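Local coordinates for protein geranyltranstransferase (Marinomonas sp. MED121, PDB 4F62) that probably condenses isopentenyl diphosphate with an allylic diphosphate, as a putative farnesyl-diphosphate synthase of the polyprenyl synthetase family, at residues 157-162 and 174-179; 264-269 and 286-291; 22-27 and 119-124; 204-209 and 273-278. One frame throughout, in Å; residues are numbered along the deposited sequence.

Interaction 1. Residues 157-162 and 174-179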
loop_
_atom_site.group_PDB
_atom_site.type_symbol
_atom_site.label_atom_id
_atom_site.label_comp_id
_atom_site.label_asym_id
_atom_site.label_seq_id
_atom_site.Cartn_x
_atom_site.Cartn_y
_atom_site.Cartn_z
ATOM N N GLN A 157 13.513 3.585 7.874
ATOM C CA GLN A 157 13.424 5.038 7.835
ATOM C C GLN A 157 13.189 5.580 9.229
ATOM O O GLN A 157 13.748 6.611 9.603
ATOM C CB GLN A 157 12.295 5.506 6.898
ATOM C CG GLN A 157 12.496 5.137 5.424
ATOM C CD GLN A 157 11.288 5.505 4.571
ATOM O OE1 GLN A 157 10.273 4.806 4.581
ATOM N NE2 GLN A 157 11.386 6.620 3.846
ATOM N N MET A 158 12.349 4.884 9.993
ATOM C CA MET A 158 12.043 5.279 11.361
ATOM C C MET A 158 13.323 5.248 12.190
ATOM O O MET A 158 13.638 6.201 12.908
ATOM C CB MET A 158 11.000 4.338 11.972
ATOM C CG MET A 158 10.313 4.899 13.191
ATOM S SD MET A 158 9.164 6.237 12.773
ATOM C CE MET A 158 8.501 6.586 14.393
ATOM N N ILE A 159 14.070 4.154 12.073
ATOM C CA ILE A 159 15.309 4.012 12.826
ATOM C C ILE A 159 16.275 5.122 12.436
ATOM O O ILE A 159 16.884 5.735 13.299
ATOM C CB ILE A 159 15.971 2.639 12.589
ATOM C CG1 ILE A 159 15.129 1.531 13.230
ATOM C CG2 ILE A 159 17.374 2.608 13.193
ATOM C CD1 ILE A 159 15.534 0.129 12.751
ATOM N N ASP A 160 16.401 5.380 11.135
ATOM C CA ASP A 160 17.252 6.463 10.636
ATOM C C ASP A 160 16.901 7.807 11.283
ATOM O O ASP A 160 17.782 8.511 11.787
ATOM C CB ASP A 160 17.150 6.574 9.113
ATOM C CG ASP A 160 18.349 7.267 8.502
ATOM O OD1 ASP A 160 19.181 7.822 9.258
ATOM O OD2 ASP A 160 18.469 7.253 7.264
ATOM N N LEU A 161 15.614 8.151 11.278
ATOM C CA LEU A 161 15.158 9.374 11.925
ATOM C C LEU A 161 15.470 9.395 13.415
ATOM O O LEU A 161 16.001 10.375 13.917
ATOM C CB LEU A 161 13.661 9.590 11.698
ATOM C CG LEU A 161 13.318 10.083 10.291
ATOM C CD1 LEU A 161 11.836 9.938 10.024
ATOM C CD2 LEU A 161 13.750 11.535 10.118
ATOM N N SER A 162 15.157 8.313 14.121
ATOM C CA SER A 162 15.314 8.303 15.575
ATOM C C SER A 162 16.782 8.286 16.000
ATOM O O SER A 162 17.097 8.499 17.168
ATOM C CB SER A 162 14.579 7.115 16.196
ATOM O OG SER A 162 15.358 5.937 16.096
ATOM N N GLU A 174 24.163 -1.476 10.809
ATOM C CA GLU A 174 23.791 -2.583 9.938
ATOM C C GLU A 174 22.286 -2.862 9.994
ATOM O O GLU A 174 21.636 -2.979 8.953
ATOM C CB GLU A 174 24.558 -3.873 10.265
ATOM C CG GLU A 174 24.163 -5.004 9.291
ATOM C CD GLU A 174 24.233 -6.407 9.887
ATOM O OE1 GLU A 174 24.390 -6.542 11.120
ATOM O OE2 GLU A 174 24.122 -7.385 9.111
ATOM N N GLN A 175 21.731 -2.965 11.201
ATOM C CA GLN A 175 20.292 -3.206 11.340
ATOM C C GLN A 175 19.456 -2.159 10.594
ATOM O O GLN A 175 18.470 -2.486 9.915
ATOM C CB GLN A 175 19.882 -3.231 12.817
ATOM C CG GLN A 175 18.347 -3.347 13.005
ATOM C CD GLN A 175 17.953 -3.572 14.451
ATOM O OE1 GLN A 175 17.996 -2.650 15.270
ATOM N NE2 GLN A 175 17.585 -4.811 14.779
ATOM N N MET A 176 19.861 -0.900 10.720
ATOM C CA MET A 176 19.158 0.199 10.069
ATOM C C MET A 176 19.154 0.044 8.546
ATOM O O MET A 176 18.113 0.196 7.902
ATOM C CB MET A 176 19.795 1.537 10.460
ATOM C CG MET A 176 18.981 2.749 10.083
ATOM S SD MET A 176 19.380 3.327 8.432
ATOM C CE MET A 176 20.755 4.431 8.874
ATOM N N HIS A 177 20.317 -0.249 7.970
ATOM C CA HIS A 177 20.421 -0.356 6.518
ATOM C C HIS A 177 19.695 -1.578 5.980
ATOM O O HIS A 177 19.093 -1.525 4.903
ATOM C CB HIS A 177 21.885 -0.362 6.058
ATOM C CG HIS A 177 22.541 0.976 6.136
ATOM N ND1 HIS A 177 23.834 1.155 6.555
ATOM C CD2 HIS A 177 22.067 2.223 5.852
ATOM C CE1 HIS A 177 24.148 2.443 6.523
ATOM N NE2 HIS A 177 23.071 3.104 6.099
ATOM N N VAL A 178 19.774 -2.679 6.717
ATOM C CA VAL A 178 19.113 -3.918 6.315
ATOM C C VAL A 178 17.600 -3.718 6.167
ATOM O O VAL A 178 16.966 -4.299 5.284
ATOM C CB VAL A 178 19.470 -5.060 7.291
ATOM C CG1 VAL A 178 18.566 -6.250 7.105
ATOM C CG2 VAL A 178 20.921 -5.470 7.081
ATOM N N HIS A 179 17.031 -2.863 7.012
ATOM C CA HIS A 179 15.608 -2.529 6.914
ATOM C C HIS A 179 15.373 -1.455 5.849
ATOM O O HIS A 179 14.537 -1.619 4.952
ATOM C CB HIS A 179 15.077 -2.062 8.273
ATOM C CG HIS A 179 14.915 -3.176 9.271
ATOM N ND1 HIS A 179 15.973 -3.717 9.964
ATOM C CD2 HIS A 179 13.813 -3.855 9.671
ATOM C CE1 HIS A 179 15.535 -4.676 10.765
ATOM N NE2 HIS A 179 14.220 -4.778 10.601
#
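M176 lies over I159 and D160, so that one flexible side chain serves two consecutive residues of the facing helix. Its CG meets the CG2 branch of I159 at 3.5 Å, the two side chains sliding past each other in opposite directions. Beyond CG the methionine is bent at both chi2 and chi3 (-89° and -88°), and this double turn carries SD and CE across to D160, where CE comes within 3.7 Å of the carboxylate carbon CG. The methyl touches the acid by van der Waals contact alone; the charge is answered elsewhere, by a salt bridge from D160 OD2 to K180, one turn further along the methionine's own helix. Were M176 cut back to an alanine, a gap would probably open beside I159 CG2 and the D160 carboxylate would lose its apolar neighbour. Backbones are close here, with the CA atoms of I159 and M176 6.1 Å apart. About a turn on from M176, H179 ND1 donates to Q175 O at 2.8 Å, while its NE2 is hydrogen-bonded to Y27 OH of the second subunit. The short segments run 8.8 Å apart at 141°, a roughly antiparallel pairing of consecutive helices, 153-162 and 170-194, in the all-helical isoprenoid synthase fold.

Interaction 2. Residues 264-269 and 286-291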
loop_
_atom_site.group_PDB
_atom_site.type_symbol
_atom_site.label_atom_id
_atom_site.label_comp_id
_atom_site.label_asym_id
_atom_site.label_seq_id
_atom_site.Cartn_x
_atom_site.Cartn_y
_atom_site.Cartn_z
ATOM N N ARG A 264 34.830 -8.242 1.106
ATOM C CA ARG A 264 34.299 -9.502 1.623
ATOM C C ARG A 264 32.841 -9.738 1.230
ATOM O O ARG A 264 32.463 -10.847 0.856
ATOM C CB ARG A 264 34.429 -9.585 3.140
ATOM C CG ARG A 264 33.711 -10.791 3.712
ATOM C CD ARG A 264 33.717 -10.788 5.214
ATOM N NE ARG A 264 32.767 -11.749 5.775
ATOM C CZ ARG A 264 33.011 -13.050 5.922
ATOM N NH1 ARG A 264 32.086 -13.836 6.461
ATOM N NH2 ARG A 264 34.182 -13.563 5.544
ATOM N N LEU A 265 32.018 -8.704 1.338
ATOM C CA LEU A 265 30.605 -8.825 0.994
ATOM C C LEU A 265 30.449 -9.116 -0.507
ATOM O O LEU A 265 29.627 -9.932 -0.912
ATOM C CB LEU A 265 29.848 -7.550 1.375
ATOM C CG LEU A 265 29.729 -7.295 2.886
ATOM C CD1 LEU A 265 29.102 -5.934 3.134
ATOM C CD2 LEU A 265 28.883 -8.376 3.553
ATOM N N HIS A 266 31.259 -8.446 -1.317
ATOM C CA HIS A 266 31.246 -8.646 -2.753
ATOM C C HIS A 266 31.578 -10.102 -3.087
ATOM O O HIS A 266 30.880 -10.745 -3.879
ATOM C CB HIS A 266 32.252 -7.700 -3.412
ATOM C CG HIS A 266 32.071 -7.590 -4.906
ATOM N ND1 HIS A 266 32.527 -6.486 -5.609
ATOM C CD2 HIS A 266 31.498 -8.406 -5.787
ATOM C CE1 HIS A 266 32.232 -6.660 -6.885
ATOM N NE2 HIS A 266 31.608 -7.807 -7.036
ATOM N N GLU A 267 32.643 -10.612 -2.482
ATOM C CA GLU A 267 33.050 -12.004 -2.672
ATOM C C GLU A 267 31.978 -12.984 -2.219
ATOM O O GLU A 267 31.744 -14.001 -2.872
ATOM C CB GLU A 267 34.351 -12.291 -1.924
ATOM C CG GLU A 267 35.542 -11.560 -2.498
ATOM C CD GLU A 267 36.802 -11.765 -1.680
ATOM O OE1 GLU A 267 36.705 -12.227 -0.517
ATOM O OE2 GLU A 267 37.890 -11.453 -2.213
ATOM N N GLN A 268 31.342 -12.686 -1.091
ATOM C CA GLN A 268 30.282 -13.532 -0.571
ATOM C C GLN A 268 29.105 -13.573 -1.532
ATOM O O GLN A 268 28.507 -14.630 -1.742
ATOM C CB GLN A 268 29.786 -13.010 0.775
ATOM C CG GLN A 268 30.656 -13.390 1.955
ATOM C CD GLN A 268 30.011 -12.989 3.266
ATOM O OE1 GLN A 268 29.301 -11.981 3.336
ATOM N NE2 GLN A 268 30.231 -13.786 4.304
ATOM N N ALA A 269 28.766 -12.415 -2.097
ATOM C CA ALA A 269 27.628 -12.319 -3.005
ATOM C C ALA A 269 27.859 -13.209 -4.220
ATOM O O ALA A 269 26.991 -14.004 -4.591
ATOM C CB ALA A 269 27.400 -10.881 -3.430
ATOM N N LEU A 286 25.607 -7.059 -12.075
ATOM C CA LEU A 286 24.837 -6.136 -11.225
ATOM C C LEU A 286 25.458 -5.939 -9.853
ATOM O O LEU A 286 25.281 -4.886 -9.231
ATOM C CB LEU A 286 23.387 -6.610 -11.038
ATOM C CG LEU A 286 22.418 -6.336 -12.196
ATOM C CD1 LEU A 286 21.063 -6.977 -11.933
ATOM C CD2 LEU A 286 22.261 -4.838 -12.401
ATOM N N ALA A 287 26.160 -6.956 -9.364
ATOM C CA ALA A 287 26.816 -6.842 -8.066
ATOM C C ALA A 287 27.847 -5.714 -8.142
ATOM O O ALA A 287 27.840 -4.791 -7.316
ATOM C CB ALA A 287 27.481 -8.152 -7.677
ATOM N N ASN A 288 28.710 -5.782 -9.149
ATOM C CA ASN A 288 29.758 -4.776 -9.327
ATOM C C ASN A 288 29.195 -3.370 -9.564
ATOM O O ASN A 288 29.666 -2.398 -8.975
ATOM C CB ASN A 288 30.710 -5.184 -10.456
ATOM C CG ASN A 288 31.014 -6.680 -10.449
ATOM O OD1 ASN A 288 30.714 -7.381 -9.476
ATOM N ND2 ASN A 288 31.599 -7.179 -11.542
ATOM N N TYR A 289 28.178 -3.271 -10.418
ATOM C CA TYR A 289 27.547 -1.986 -10.729
ATOM C C TYR A 289 26.906 -1.302 -9.506
ATOM O O TYR A 289 27.161 -0.120 -9.244
ATOM C CB TYR A 289 26.498 -2.173 -11.824
ATOM C CG TYR A 289 25.711 -0.925 -12.160
ATOM C CD1 TYR A 289 26.332 0.181 -12.730
ATOM C CD2 TYR A 289 24.341 -0.865 -11.933
ATOM C CE1 TYR A 289 25.610 1.324 -13.051
ATOM C CE2 TYR A 289 23.612 0.267 -12.253
ATOM C CZ TYR A 289 24.249 1.359 -12.810
ATOM O OH TYR A 289 23.521 2.486 -13.125
ATOM N N ILE A 290 26.071 -2.043 -8.775
ATOM C CA ILE A 290 25.378 -1.517 -7.591
ATOM C C ILE A 290 26.374 -1.113 -6.509
ATOM O O ILE A 290 26.322 0.006 -5.976
ATOM C CB ILE A 290 24.379 -2.540 -6.998
ATOM C CG1 ILE A 290 23.231 -2.795 -7.982
ATOM C CG2 ILE A 290 23.824 -2.040 -5.676
ATOM C CD1 ILE A 290 22.472 -4.102 -7.729
ATOM N N ILE A 291 27.282 -2.030 -6.195
ATOM C CA ILE A 291 28.336 -1.766 -5.225
ATOM C C ILE A 291 29.188 -0.576 -5.646
ATOM O O ILE A 291 29.360 0.365 -4.864
ATOM C CB ILE A 291 29.240 -2.997 -5.040
ATOM C CG1 ILE A 291 28.504 -4.063 -4.228
ATOM C CG2 ILE A 291 30.536 -2.622 -4.337
ATOM C CD1 ILE A 291 29.299 -5.343 -4.064
#
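H266 starts from a CB that already touches I291, at 3.8 Å from its CD1. With CG anti to the backbone N (chi1 -166°), the imidazole is carried into the gap between the two helices. CG is the ring atom nearest to that same methyl, at 3.7 Å, and ND1 follows closely. I291 CD1 thus rests over one face of the ring, offset toward the rim, 3.9 Å from the ring centroid, a CH-pi contact. The contact joins two neighbouring helices of the all-helical isoprenoid synthase fold, 249-273 and 281-291, which form an antiparallel hairpin whose short segments cross at 155° with axes 10.6 Å apart. The wide spacing suits a ring that bridges it. Further out, NE2 comes to 4.2 Å from A287 CB, met obliquely. At the same corner stands the amide of N288, whose CG lies at the ring edge, 3.6 Å from H266 NE2, with the amide and ring planes 50° apart. Replacing H266 by a leucine would probably deprive I291 CD1 of the flat face it rests on and the N288 amide of its polar neighbour. A287 and I291 also pack on I214 of helix 201-226, and I291 touches V262.

Interaction 3. Residues 22-27 and 119-124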
loop_
_atom_site.group_PDB
_atom_site.type_symbol
_atom_site.label_atom_id
_atom_site.label_comp_id
_atom_site.label_asym_id
_atom_site.label_seq_id
_atom_site.Cartn_x
_atom_site.Cartn_y
_atom_site.Cartn_z
ATOM N N GLN A 22 2.131 1.370 -19.398
ATOM C CA GLN A 22 0.917 0.680 -19.817
ATOM C C GLN A 22 -0.020 0.466 -18.631
ATOM O O GLN A 22 -1.208 0.732 -18.734
ATOM C CB GLN A 22 1.251 -0.662 -20.480
ATOM C CG GLN A 22 1.828 -0.544 -21.885
ATOM C CD GLN A 22 2.750 -1.709 -22.246
ATOM O OE1 GLN A 22 2.913 -2.657 -21.470
ATOM N NE2 GLN A 22 3.365 -1.632 -23.425
ATOM N N GLN A 23 0.510 0.002 -17.502
ATOM C CA GLN A 23 -0.347 -0.308 -16.362
ATOM C C GLN A 23 -0.922 0.934 -15.673
ATOM O O GLN A 23 -2.011 0.876 -15.099
ATOM C CB GLN A 23 0.385 -1.199 -15.348
ATOM C CG GLN A 23 0.856 -2.515 -15.940
ATOM C CD GLN A 23 -0.303 -3.359 -16.453
ATOM O OE1 GLN A 23 -1.319 -3.510 -15.776
ATOM N NE2 GLN A 23 -0.156 -3.904 -17.657
ATOM N N LEU A 24 -0.189 2.045 -15.698
ATOM C CA LEU A 24 -0.717 3.279 -15.122
ATOM C C LEU A 24 -1.745 3.838 -16.100
ATOM O O LEU A 24 -1.495 4.838 -16.770
ATOM C CB LEU A 24 0.394 4.307 -14.854
ATOM C CG LEU A 24 0.030 5.484 -13.930
ATOM C CD1 LEU A 24 -0.473 4.976 -12.589
ATOM C CD2 LEU A 24 1.211 6.414 -13.703
ATOM N N SER A 25 -2.897 3.171 -16.177
ATOM C CA SER A 25 -3.936 3.482 -17.158
ATOM C C SER A 25 -4.585 4.840 -16.896
ATOM O O SER A 25 -4.731 5.276 -15.744
ATOM C CB SER A 25 -5.015 2.399 -17.140
ATOM O OG SER A 25 -5.567 2.276 -15.837
ATOM N N ASP A 26 -4.973 5.505 -17.975
ATOM C CA ASP A 26 -5.615 6.808 -17.880
ATOM C C ASP A 26 -6.951 6.746 -17.138
ATOM O O ASP A 26 -7.727 5.799 -17.289
ATOM C CB ASP A 26 -5.808 7.417 -19.276
ATOM C CG ASP A 26 -4.522 7.983 -19.844
ATOM O OD1 ASP A 26 -3.587 8.237 -19.056
ATOM O OD2 ASP A 26 -4.452 8.187 -21.073
ATOM N N TYR A 27 -7.196 7.769 -16.327
ATOM C CA TYR A 27 -8.442 7.894 -15.583
ATOM C C TYR A 27 -8.669 9.379 -15.309
ATOM O O TYR A 27 -8.008 9.961 -14.451
ATOM C CB TYR A 27 -8.356 7.089 -14.289
ATOM C CG TYR A 27 -9.624 7.120 -13.481
ATOM C CD1 TYR A 27 -10.847 6.810 -14.061
ATOM C CD2 TYR A 27 -9.600 7.458 -12.141
ATOM C CE1 TYR A 27 -12.013 6.842 -13.321
ATOM C CE2 TYR A 27 -10.750 7.488 -11.396
ATOM C CZ TYR A 27 -11.953 7.180 -11.983
ATOM O OH TYR A 27 -13.104 7.213 -11.229
ATOM N N GLN A 119 2.246 3.812 -3.605
ATOM C CA GLN A 119 2.194 2.585 -2.808
ATOM C C GLN A 119 0.994 1.717 -3.207
ATOM O O GLN A 119 1.134 0.504 -3.395
ATOM C CB GLN A 119 2.188 2.828 -1.280
ATOM C CG GLN A 119 1.928 1.507 -0.559
ATOM C CD GLN A 119 2.124 1.521 0.957
ATOM O OE1 GLN A 119 2.057 0.464 1.587
ATOM N NE2 GLN A 119 2.345 2.705 1.547
ATOM N N THR A 120 -0.182 2.323 -3.353
ATOM C CA THR A 120 -1.358 1.529 -3.715
ATOM C C THR A 120 -1.176 0.942 -5.114
ATOM O O THR A 120 -1.663 -0.148 -5.408
ATOM C CB THR A 120 -2.642 2.370 -3.727
ATOM O OG1 THR A 120 -2.689 3.184 -2.552
ATOM C CG2 THR A 120 -3.886 1.458 -3.797
ATOM N N PHE A 121 -0.497 1.677 -5.989
ATOM C CA PHE A 121 -0.291 1.208 -7.360
ATOM C C PHE A 121 0.586 -0.060 -7.356
ATOM O O PHE A 121 0.401 -0.950 -8.185
ATOM C CB PHE A 121 0.336 2.330 -8.188
ATOM C CG PHE A 121 0.589 1.971 -9.627
ATOM C CD1 PHE A 121 -0.444 1.541 -10.439
ATOM C CD2 PHE A 121 1.864 2.112 -10.177
ATOM C CE1 PHE A 121 -0.223 1.224 -11.778
ATOM C CE2 PHE A 121 2.099 1.799 -11.525
ATOM C CZ PHE A 121 1.057 1.353 -12.321
ATOM N N ALA A 122 1.535 -0.141 -6.424
ATOM C CA ALA A 122 2.371 -1.336 -6.313
ATOM C C ALA A 122 1.500 -2.561 -6.090
ATOM O O ALA A 122 1.702 -3.611 -6.698
ATOM C CB ALA A 122 3.361 -1.194 -5.182
ATOM N N PHE A 123 0.500 -2.416 -5.232
ATOM C CA PHE A 123 -0.385 -3.534 -4.945
ATOM C C PHE A 123 -1.373 -3.768 -6.063
ATOM O O PHE A 123 -1.822 -4.895 -6.270
ATOM C CB PHE A 123 -1.040 -3.363 -3.567
ATOM C CG PHE A 123 -0.034 -3.424 -2.437
ATOM C CD1 PHE A 123 0.480 -4.648 -2.017
ATOM C CD2 PHE A 123 0.434 -2.258 -1.830
ATOM C CE1 PHE A 123 1.420 -4.716 -0.985
ATOM C CE2 PHE A 123 1.374 -2.311 -0.800
ATOM C CZ PHE A 123 1.869 -3.549 -0.372
ATOM N N GLU A 124 -1.685 -2.713 -6.814
ATOM C CA GLU A 124 -2.531 -2.864 -7.987
ATOM C C GLU A 124 -1.791 -3.747 -8.995
ATOM O O GLU A 124 -2.370 -4.656 -9.591
ATOM C CB GLU A 124 -2.847 -1.497 -8.615
ATOM C CG GLU A 124 -3.686 -1.579 -9.911
ATOM C CD GLU A 124 -3.949 -0.205 -10.545
ATOM O OE1 GLU A 124 -3.794 0.843 -9.861
ATOM O OE2 GLU A 124 -4.305 -0.169 -11.737
#
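The F121 ring takes L24 CD1 on one face, while the carbonyl oxygen of Q23 and the carboxylate oxygen OE1 of E124 lie near its plane at the edge. The leucine methyl sits over the middle of the ring, 3.9 Å from the centroid and 13° off the normal, a well-centred CH-pi contact. The setting is an inverse gamma turn centred on L24, where the chain leaves helix 5-23 and turns against helix 108-126 in the all-helical isoprenoid synthase fold. Residues F121 and L24 both place CG anti to the backbone N; in F121 (chi1 -180°) this extends the ring to the turn. There CZ comes within 3.7 Å of the L24 backbone N and 4.0 Å of Q23 CB, so the ring meets main chain as well as side chain. At CE1, the 3.8 Å approach of Q23 O sets a partly negative oxygen beside the ring's hydrogen-bearing rim, which is likely to be mildly favourable. M37 of helix 31-41 touches both F121 and L24, extending the apolar patch. The subunit interface begins immediately beside it: R150 of the second subunit reaches both segments, binding E124 OE1 through NE in a salt bridge and S25 O through NH1 in a hydrogen bond.

Interaction 4. Residues 204-209 and 273-278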
loop_
_atom_site.group_PDB
_atom_site.type_symbol
_atom_site.label_atom_id
_atom_site.label_comp_id
_atom_site.label_asym_id
_atom_site.label_seq_id
_atom_site.Cartn_x
_atom_site.Cartn_y
_atom_site.Cartn_z
ATOM N N LEU A 204 16.599 -20.151 -3.385
ATOM C CA LEU A 204 16.090 -18.937 -2.758
ATOM C C LEU A 204 16.978 -18.513 -1.583
ATOM O O LEU A 204 17.205 -17.322 -1.352
ATOM C CB LEU A 204 14.638 -19.150 -2.315
ATOM C CG LEU A 204 13.681 -17.958 -2.252
ATOM C CD1 LEU A 204 13.568 -17.270 -3.599
ATOM C CD2 LEU A 204 12.304 -18.435 -1.768
ATOM N N ALA A 205 17.492 -19.492 -0.847
ATOM C CA ALA A 205 18.423 -19.210 0.240
ATOM C C ALA A 205 19.724 -18.556 -0.260
ATOM O O ALA A 205 20.250 -17.623 0.367
ATOM C CB ALA A 205 18.726 -20.482 1.009
ATOM N N LYS A 206 20.239 -19.045 -1.387
ATOM C CA LYS A 206 21.426 -18.453 -2.001
ATOM C C LYS A 206 21.147 -17.023 -2.442
ATOM O O LYS A 206 21.985 -16.137 -2.262
ATOM C CB LYS A 206 21.892 -19.292 -3.194
ATOM C CG LYS A 206 22.409 -20.677 -2.836
ATOM C CD LYS A 206 22.489 -21.549 -4.084
ATOM C CE LYS A 206 22.817 -22.994 -3.743
ATOM N NZ LYS A 206 24.096 -23.087 -2.987
ATOM N N LEU A 207 19.966 -16.795 -3.016
ATOM C CA LEU A 207 19.594 -15.449 -3.458
ATOM C C LEU A 207 19.434 -14.492 -2.285
ATOM O O LEU A 207 19.845 -13.329 -2.372
ATOM C CB LEU A 207 18.344 -15.481 -4.346
ATOM C CG LEU A 207 18.596 -16.150 -5.693
ATOM C CD1 LEU A 207 17.282 -16.405 -6.455
ATOM C CD2 LEU A 207 19.548 -15.301 -6.521
ATOM N N ASP A 208 18.867 -14.988 -1.183
ATOM C CA ASP A 208 18.797 -14.231 0.070
ATOM C C ASP A 208 20.153 -13.704 0.463
ATOM O O ASP A 208 20.319 -12.514 0.728
ATOM C CB ASP A 208 18.327 -15.121 1.225
ATOM C CG ASP A 208 16.827 -15.139 1.383
ATOM O OD1 ASP A 208 16.142 -14.384 0.668
ATOM O OD2 ASP A 208 16.332 -15.902 2.239
ATOM N N ALA A 209 21.115 -14.621 0.535
ATOM C CA ALA A 209 22.458 -14.287 0.970
ATOM C C ALA A 209 23.118 -13.357 -0.043
ATOM O O ALA A 209 23.839 -12.428 0.335
ATOM C CB ALA A 209 23.281 -15.560 1.158
ATOM N N ILE A 273 26.214 -17.434 -6.029
ATOM C CA ILE A 273 25.609 -17.701 -7.336
ATOM C C ILE A 273 26.597 -18.276 -8.345
ATOM O O ILE A 273 26.284 -18.389 -9.531
ATOM C CB ILE A 273 24.957 -16.430 -7.933
ATOM C CG1 ILE A 273 26.018 -15.361 -8.193
ATOM C CG2 ILE A 273 23.869 -15.890 -7.010
ATOM C CD1 ILE A 273 25.456 -14.088 -8.770
ATOM N N SER A 274 27.779 -18.646 -7.867
ATOM C CA SER A 274 28.821 -19.186 -8.736
ATOM C C SER A 274 28.379 -20.477 -9.425
ATOM O O SER A 274 28.658 -20.681 -10.607
ATOM C CB SER A 274 30.129 -19.405 -7.959
ATOM O OG SER A 274 29.992 -20.398 -6.952
ATOM N N GLU A 275 27.672 -21.333 -8.692
ATOM C CA GLU A 275 27.278 -22.656 -9.190
ATOM C C GLU A 275 26.118 -22.653 -10.196
ATOM O O GLU A 275 25.540 -23.704 -10.474
ATOM C CB GLU A 275 26.940 -23.588 -8.015
ATOM C CG GLU A 275 25.722 -23.163 -7.190
ATOM C CD GLU A 275 26.029 -22.037 -6.206
ATOM O OE1 GLU A 275 26.707 -21.057 -6.589
ATOM O OE2 GLU A 275 25.599 -22.133 -5.038
ATOM N N PHE A 276 25.778 -21.488 -10.742
ATOM C CA PHE A 276 24.671 -21.397 -11.696
ATOM C C PHE A 276 25.139 -21.275 -13.146
ATOM O O PHE A 276 24.379 -21.533 -14.075
ATOM C CB PHE A 276 23.770 -20.216 -11.354
ATOM C CG PHE A 276 22.887 -20.442 -10.158
ATOM C CD1 PHE A 276 23.345 -20.181 -8.876
ATOM C CD2 PHE A 276 21.584 -20.895 -10.321
ATOM C CE1 PHE A 276 22.530 -20.376 -7.776
ATOM C CE2 PHE A 276 20.757 -21.093 -9.226
ATOM C CZ PHE A 276 21.233 -20.834 -7.949
ATOM N N GLY A 277 26.386 -20.869 -13.338
ATOM C CA GLY A 277 26.929 -20.750 -14.680
ATOM C C GLY A 277 26.524 -19.467 -15.384
ATOM O O GLY A 277 26.236 -18.456 -14.733
ATOM N N ASP A 278 26.499 -19.518 -16.715
ATOM C CA ASP A 278 26.248 -18.347 -17.559
ATOM C C ASP A 278 25.015 -17.528 -17.152
ATOM O O ASP A 278 25.019 -16.302 -17.260
ATOM C CB ASP A 278 26.127 -18.776 -19.026
ATOM C CG ASP A 278 27.452 -19.239 -19.615
ATOM O OD1 ASP A 278 28.421 -19.436 -18.844
ATOM O OD2 ASP A 278 27.517 -19.410 -20.855
#
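K206 and E275 approach from opposite directions and join in a salt bridge, NZ to OE2 at 2.7 Å. The ammonium meets that oxygen nearly in line with its C-O bond, and a bend at the end of the lysine chain (chi4 -57°) turns NZ back to the oxygen that CD and CE already flank, with CE 3.2 Å from E275 OE2. A single carboxylate atom is therefore wrapped by three successive lysine atoms. Lower down the chain, CD also touches the edge of the F276 ring, 3.9 Å from CE1; the lysine thus offers charge to one residue and its aliphatic length to the next. E275 reaches the lysine with its CG in the crowded position between the backbone N and the carbonyl carbon (chi1 65°), followed by a bend at chi2. Next to this polar pair the contact turns apolar and looser, L207 CD2 standing 4.4 Å from I273 CG2. What positions this layer lies one shell out: L59 of helix 48-60 touches both L207 and F276, and L283 of helix 281-291 touches both L207 and I273. The loop then turns at G277, whose backbone angles would jam any CB against the preceding carbonyl oxygen, and G277 O accepts a hydrogen bond from S280 OG just before helix 281-291 begins. This is a helix-loop-helix connection in an all-helical isoprenoid synthase fold, its loop fastened to the side of helix 201-226 by an ion pair and a small apolar patch.

How the interactions relate
Along the chain interaction 3 closes first, interaction 1 follows, and interactions 4 and 2 then interlock, their segments alternating in sequence. These last two have centres about 13 Å apart: helix 249-273 carries 264-269 and ends at the loop 273-278, after which helix 281-291 carries 286-291, while helix 201-226 carries 204-209 and also packs on residues of interaction 2. Interaction 1, between helices 153-162 and 170-194, lies about 21 Å from interaction 2 between centres; helix 170-194 leads on to helix 201-226. Interaction 3 is across the chain's centre from interaction 2, about 33 Å between centres. Interactions 1 and 3 lie at the dimer interface, while 2 and 4 join parts of one subunit.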